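RNA-binding protein Smaug (PDB 1OXJ) binds RNA, recognising it through its SAM domain, to which a helical PHAT domain is joined in the RNA-binding fragment. Local coordinates at residues A[5-10]-A[32-37]; A[69-74]-A[87-92]. All coordinates share one frame; numbering follows the deposited sequence.

Contact 1 of 2, residues A[5-10]-A[32-37]; sequences VGMSGI and EEMLLI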
# COMPACT_ATOMS: atom_id res chain seq x y z
N VAL A 5 -5.48 -11.12 11.71
CA VAL A 5 -4.79 -11.19 10.43
C VAL A 5 -5.03 -10.00 9.50
O VAL A 5 -6.17 -9.66 9.19
CB VAL A 5 -5.18 -12.48 9.69
CG1 VAL A 5 -4.34 -12.64 8.43
CG2 VAL A 5 -5.02 -13.69 10.61
N GLY A 6 -3.94 -9.39 9.04
CA GLY A 6 -4.04 -8.27 8.12
C GLY A 6 -4.41 -6.92 8.72
O GLY A 6 -4.54 -5.94 7.98
N MET A 7 -4.56 -6.85 10.03
CA MET A 7 -4.94 -5.60 10.66
C MET A 7 -3.90 -4.97 11.59
O MET A 7 -4.17 -3.97 12.25
CB MET A 7 -6.26 -5.80 11.42
CG MET A 7 -7.42 -6.16 10.47
SD MET A 7 -7.91 -4.80 9.38
CE MET A 7 -9.25 -4.24 10.28
N SER A 8 -2.69 -5.54 11.62
CA SER A 8 -1.64 -5.01 12.48
C SER A 8 -1.24 -3.58 12.14
O SER A 8 -0.76 -2.85 13.00
CB SER A 8 -0.40 -5.92 12.43
OG SER A 8 0.22 -5.88 11.16
N GLY A 9 -1.45 -3.17 10.90
CA GLY A 9 -1.08 -1.82 10.52
C GLY A 9 -2.22 -0.82 10.50
O GLY A 9 -2.09 0.28 9.96
N ILE A 10 -3.34 -1.19 11.11
CA ILE A 10 -4.50 -0.31 11.12
C ILE A 10 -4.22 1.05 11.76
O ILE A 10 -4.64 2.08 11.24
CB ILE A 10 -5.71 -0.97 11.83
CG1 ILE A 10 -6.97 -0.15 11.57
CG2 ILE A 10 -5.43 -1.11 13.32
CD1 ILE A 10 -7.38 -0.15 10.10
N GLU A 32 -11.86 -8.76 6.65
CA GLU A 32 -13.04 -8.80 5.79
C GLU A 32 -14.14 -7.85 6.27
O GLU A 32 -14.84 -7.24 5.47
CB GLU A 32 -13.60 -10.23 5.69
CG GLU A 32 -12.70 -11.22 4.95
CD GLU A 32 -11.37 -11.51 5.65
OE1 GLU A 32 -11.35 -11.61 6.90
OE2 GLU A 32 -10.35 -11.66 4.95
N GLU A 33 -14.30 -7.72 7.58
CA GLU A 33 -15.32 -6.83 8.12
C GLU A 33 -15.00 -5.38 7.79
O GLU A 33 -15.90 -4.59 7.47
CB GLU A 33 -15.44 -7.01 9.64
CG GLU A 33 -16.07 -8.35 10.04
CD GLU A 33 -16.22 -8.48 11.54
OE1 GLU A 33 -15.19 -8.40 12.26
OE2 GLU A 33 -17.36 -8.66 12.01
N MET A 34 -13.71 -5.03 7.87
CA MET A 34 -13.27 -3.67 7.55
C MET A 34 -13.73 -3.30 6.15
O MET A 34 -14.21 -2.19 5.92
CB MET A 34 -11.73 -3.55 7.63
CG MET A 34 -11.12 -2.28 6.92
SD MET A 34 -9.31 -2.13 7.04
CE MET A 34 -8.79 -3.36 5.87
N LEU A 35 -13.61 -4.24 5.21
CA LEU A 35 -14.00 -3.99 3.82
C LEU A 35 -15.50 -3.90 3.60
O LEU A 35 -15.95 -3.54 2.52
CB LEU A 35 -13.41 -5.07 2.90
CG LEU A 35 -11.87 -5.10 2.85
CD1 LEU A 35 -11.41 -6.16 1.86
CD2 LEU A 35 -11.33 -3.73 2.46
N LEU A 36 -16.28 -4.20 4.64
CA LEU A 36 -17.74 -4.12 4.55
C LEU A 36 -18.26 -2.79 5.08
O LEU A 36 -19.46 -2.52 5.04
CB LEU A 36 -18.38 -5.26 5.34
CG LEU A 36 -18.10 -6.67 4.80
CD1 LEU A 36 -18.79 -7.71 5.67
CD2 LEU A 36 -18.59 -6.76 3.36
N ILE A 37 -17.34 -1.96 5.58
CA ILE A 37 -17.71 -0.66 6.13
C ILE A 37 -18.30 0.30 5.12
O ILE A 37 -17.75 0.49 4.03
CB ILE A 37 -16.49 0.01 6.79
CG1 ILE A 37 -16.13 -0.73 8.09
CG2 ILE A 37 -16.77 1.48 7.05
CD1 ILE A 37 -14.85 -0.25 8.74

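Contact 2 of 2, residues A[69-74]-A[87-92]; sequences LNRVEQ and VEELTN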
# COMPACT_ATOMS: atom_id res chain seq x y z
N LEU A 69 -2.90 -1.41 -8.71
CA LEU A 69 -1.60 -2.07 -8.87
C LEU A 69 -1.50 -2.74 -10.24
O LEU A 69 -0.46 -2.68 -10.90
CB LEU A 69 -1.38 -3.09 -7.75
CG LEU A 69 -1.20 -2.44 -6.37
CD1 LEU A 69 -1.32 -3.50 -5.26
CD2 LEU A 69 0.16 -1.75 -6.32
N ASN A 70 -2.59 -3.37 -10.66
CA ASN A 70 -2.61 -4.03 -11.96
C ASN A 70 -2.33 -3.01 -13.05
O ASN A 70 -1.52 -3.23 -13.95
CB ASN A 70 -3.98 -4.68 -12.18
CG ASN A 70 -4.09 -5.38 -13.52
OD1 ASN A 70 -3.33 -6.31 -13.81
ND2 ASN A 70 -5.03 -4.93 -14.35
N ARG A 71 -3.01 -1.87 -12.96
CA ARG A 71 -2.85 -0.78 -13.93
C ARG A 71 -1.42 -0.25 -13.96
O ARG A 71 -0.85 -0.06 -15.03
CB ARG A 71 -3.80 0.36 -13.58
CG ARG A 71 -3.79 1.49 -14.58
CD ARG A 71 -3.74 2.84 -13.89
NE ARG A 71 -4.78 2.99 -12.88
CZ ARG A 71 -4.87 4.03 -12.06
NH1 ARG A 71 -3.98 5.01 -12.13
NH2 ARG A 71 -5.84 4.09 -11.16
N VAL A 72 -0.86 0.01 -12.79
CA VAL A 72 0.51 0.52 -12.71
C VAL A 72 1.47 -0.47 -13.32
O VAL A 72 2.36 -0.11 -14.09
CB VAL A 72 0.91 0.82 -11.24
CG1 VAL A 72 2.41 1.10 -11.16
CG2 VAL A 72 0.12 2.02 -10.73
N GLU A 73 1.30 -1.74 -12.99
CA GLU A 73 2.16 -2.78 -13.54
C GLU A 73 2.13 -2.69 -15.06
O GLU A 73 3.16 -2.61 -15.72
CB GLU A 73 1.66 -4.16 -13.11
CG GLU A 73 2.47 -5.31 -13.70
CD GLU A 73 1.90 -6.67 -13.34
OE1 GLU A 73 1.59 -6.89 -12.15
OE2 GLU A 73 1.78 -7.51 -14.25
N GLN A 74 0.92 -2.69 -15.60
CA GLN A 74 0.69 -2.64 -17.04
C GLN A 74 1.28 -1.41 -17.73
O GLN A 74 2.06 -1.54 -18.68
CB GLN A 74 -0.81 -2.70 -17.31
CG GLN A 74 -1.20 -2.65 -18.76
CD GLN A 74 -2.70 -2.56 -18.94
OE1 GLN A 74 -3.44 -3.42 -18.46
NE2 GLN A 74 -3.15 -1.51 -19.62
N VAL A 87 5.37 5.75 -8.33
CA VAL A 87 5.76 5.84 -6.93
C VAL A 87 4.73 6.63 -6.12
O VAL A 87 4.53 6.37 -4.93
CB VAL A 87 7.18 6.46 -6.80
CG1 VAL A 87 7.52 6.71 -5.35
CG2 VAL A 87 8.20 5.51 -7.41
N GLU A 88 4.05 7.57 -6.76
CA GLU A 88 3.03 8.35 -6.08
C GLU A 88 1.87 7.41 -5.73
O GLU A 88 1.34 7.44 -4.62
CB GLU A 88 2.53 9.49 -6.97
CG GLU A 88 1.61 10.47 -6.26
CD GLU A 88 1.07 11.55 -7.18
OE1 GLU A 88 1.88 12.17 -7.91
OE2 GLU A 88 -0.16 11.78 -7.17
N GLU A 89 1.48 6.58 -6.69
CA GLU A 89 0.41 5.61 -6.45
C GLU A 89 0.79 4.70 -5.28
O GLU A 89 0.00 4.50 -4.36
CB GLU A 89 0.16 4.75 -7.69
CG GLU A 89 -0.44 5.49 -8.89
CD GLU A 89 -1.89 5.86 -8.69
OE1 GLU A 89 -2.49 6.44 -9.62
OE2 GLU A 89 -2.45 5.58 -7.61
N LEU A 90 2.00 4.14 -5.33
CA LEU A 90 2.45 3.24 -4.26
C LEU A 90 2.39 3.89 -2.89
O LEU A 90 2.07 3.24 -1.90
CB LEU A 90 3.87 2.74 -4.53
CG LEU A 90 4.06 1.86 -5.77
CD1 LEU A 90 5.54 1.54 -5.93
CD2 LEU A 90 3.24 0.57 -5.65
N THR A 91 2.70 5.18 -2.84
CA THR A 91 2.69 5.93 -1.59
C THR A 91 1.36 5.83 -0.85
O THR A 91 1.32 5.80 0.39
CB THR A 91 3.00 7.41 -1.86
OG1 THR A 91 4.38 7.54 -2.25
CG2 THR A 91 2.73 8.25 -0.63
N ASN A 92 0.27 5.76 -1.61
CA ASN A 92 -1.06 5.69 -1.02
C ASN A 92 -1.53 4.27 -0.76
O ASN A 92 -2.67 4.05 -0.37
CB ASN A 92 -2.06 6.41 -1.92
CG ASN A 92 -1.72 7.87 -2.10
OD1 ASN A 92 -1.50 8.58 -1.13
ND2 ASN A 92 -1.67 8.33 -3.35

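Contact 1 of 2, residues A[5-10]-A[32-37]
Met7 and Met34 meet through their thioether ends and carry most of this buried contact, with Ile10 adding a smaller touch. The two side chains pass at a slant, so that Met7 SD lies 3.8 Å from Met34 SD, while the methyl Met7 CE runs on past the sulfur to rest 3.7 Å from Met34 CB. Met34 extends straight from the helix, its CG opposite the backbone N (chi1 164°), and bends only at the last torsion, which brings Met34 CE to 3.9 Å from Met7 SD. Met7, by contrast, is folded at both chi2 and chi3. Beside this pair Ile10 CD1 comes 4.1 Å from Met34 SD, the two side chains running past each other in opposite senses. With an alanine in place of Met7, the sulfur and CB of Met34 would probably lose their main cover from this loop and a gap would open between the segments. Ile59 and Leu62 of helix 49-77 and Pro97 also touch Met34. A type I turn from Met7 to Ile10, closed by Ile10 N to Met7 O at 3.1 Å, leads into helix 10-16 with Gly9 as N-cap. This is apolar core packing of a SAM domain, a small helical bundle.

Contact 2 of 2, residues A[69-74]-A[87-92]
The guanidinium of Arg71 and the carboxylate of Glu89 are the flat groups that meet, their planes almost perpendicular at 89°. Glu89 OE1 approaches the guanidinium obliquely, and its nearest atom there is Arg71 NH1, at 3.3 Å. The N-H...O angle of 128° makes this a weak hydrogen bond within a salt bridge. Arg71, bent at chi2 and chi3, reaches across; Glu89 bends at chi2, which turns its carboxylate toward the arginine. The aliphatic part of Glu89 is used as well: Val72 CG2 lies 4.0 Å from Glu89 CG and 4.1 Å from Glu89 CB, so one residue offers methylenes to the valine and an oxygen to the arginine. Farther along, Leu69 and Leu90 cross at about a right angle and touch through one methyl each, Leu69 CD2 to Leu90 CD2 at 3.9 Å. Phe115 and Val118 of helix 111-127 and Ile145 of helix 136-150 also pack on Leu90, while Met81 touches Val72. The axes of 69-74 and 87-91 come within 10.8 Å of each other, running antiparallel at 162°, a helix pair of the PHAT domain. Buried apolar packing thus lies beside a partly exposed ion pair, whose poor alignment suggests attraction between charges rather than a directional bond.

In the fold
From the N terminus, contact 1 comes first, closing a loop of 21 residues that holds most of helix 10-16 and bringing the N-terminal segment 5-10 against helix 31-34 within the SAM domain. The chain then passes through helix 39-44 into the long helix 49-77, whose earlier part belongs to the SAM domain and whose later part supplies segment 69-74. Contact 2 closes a shorter loop of 12 residues, pairing that helix with helix 83-91 in the PHAT domain. The two loops follow in series, neither nesting nor crossing. Their contacts lie on opposite sides of the chain's centre, with centres 21 Å apart, and helix 49-77 is the continuous element that joins the two domains.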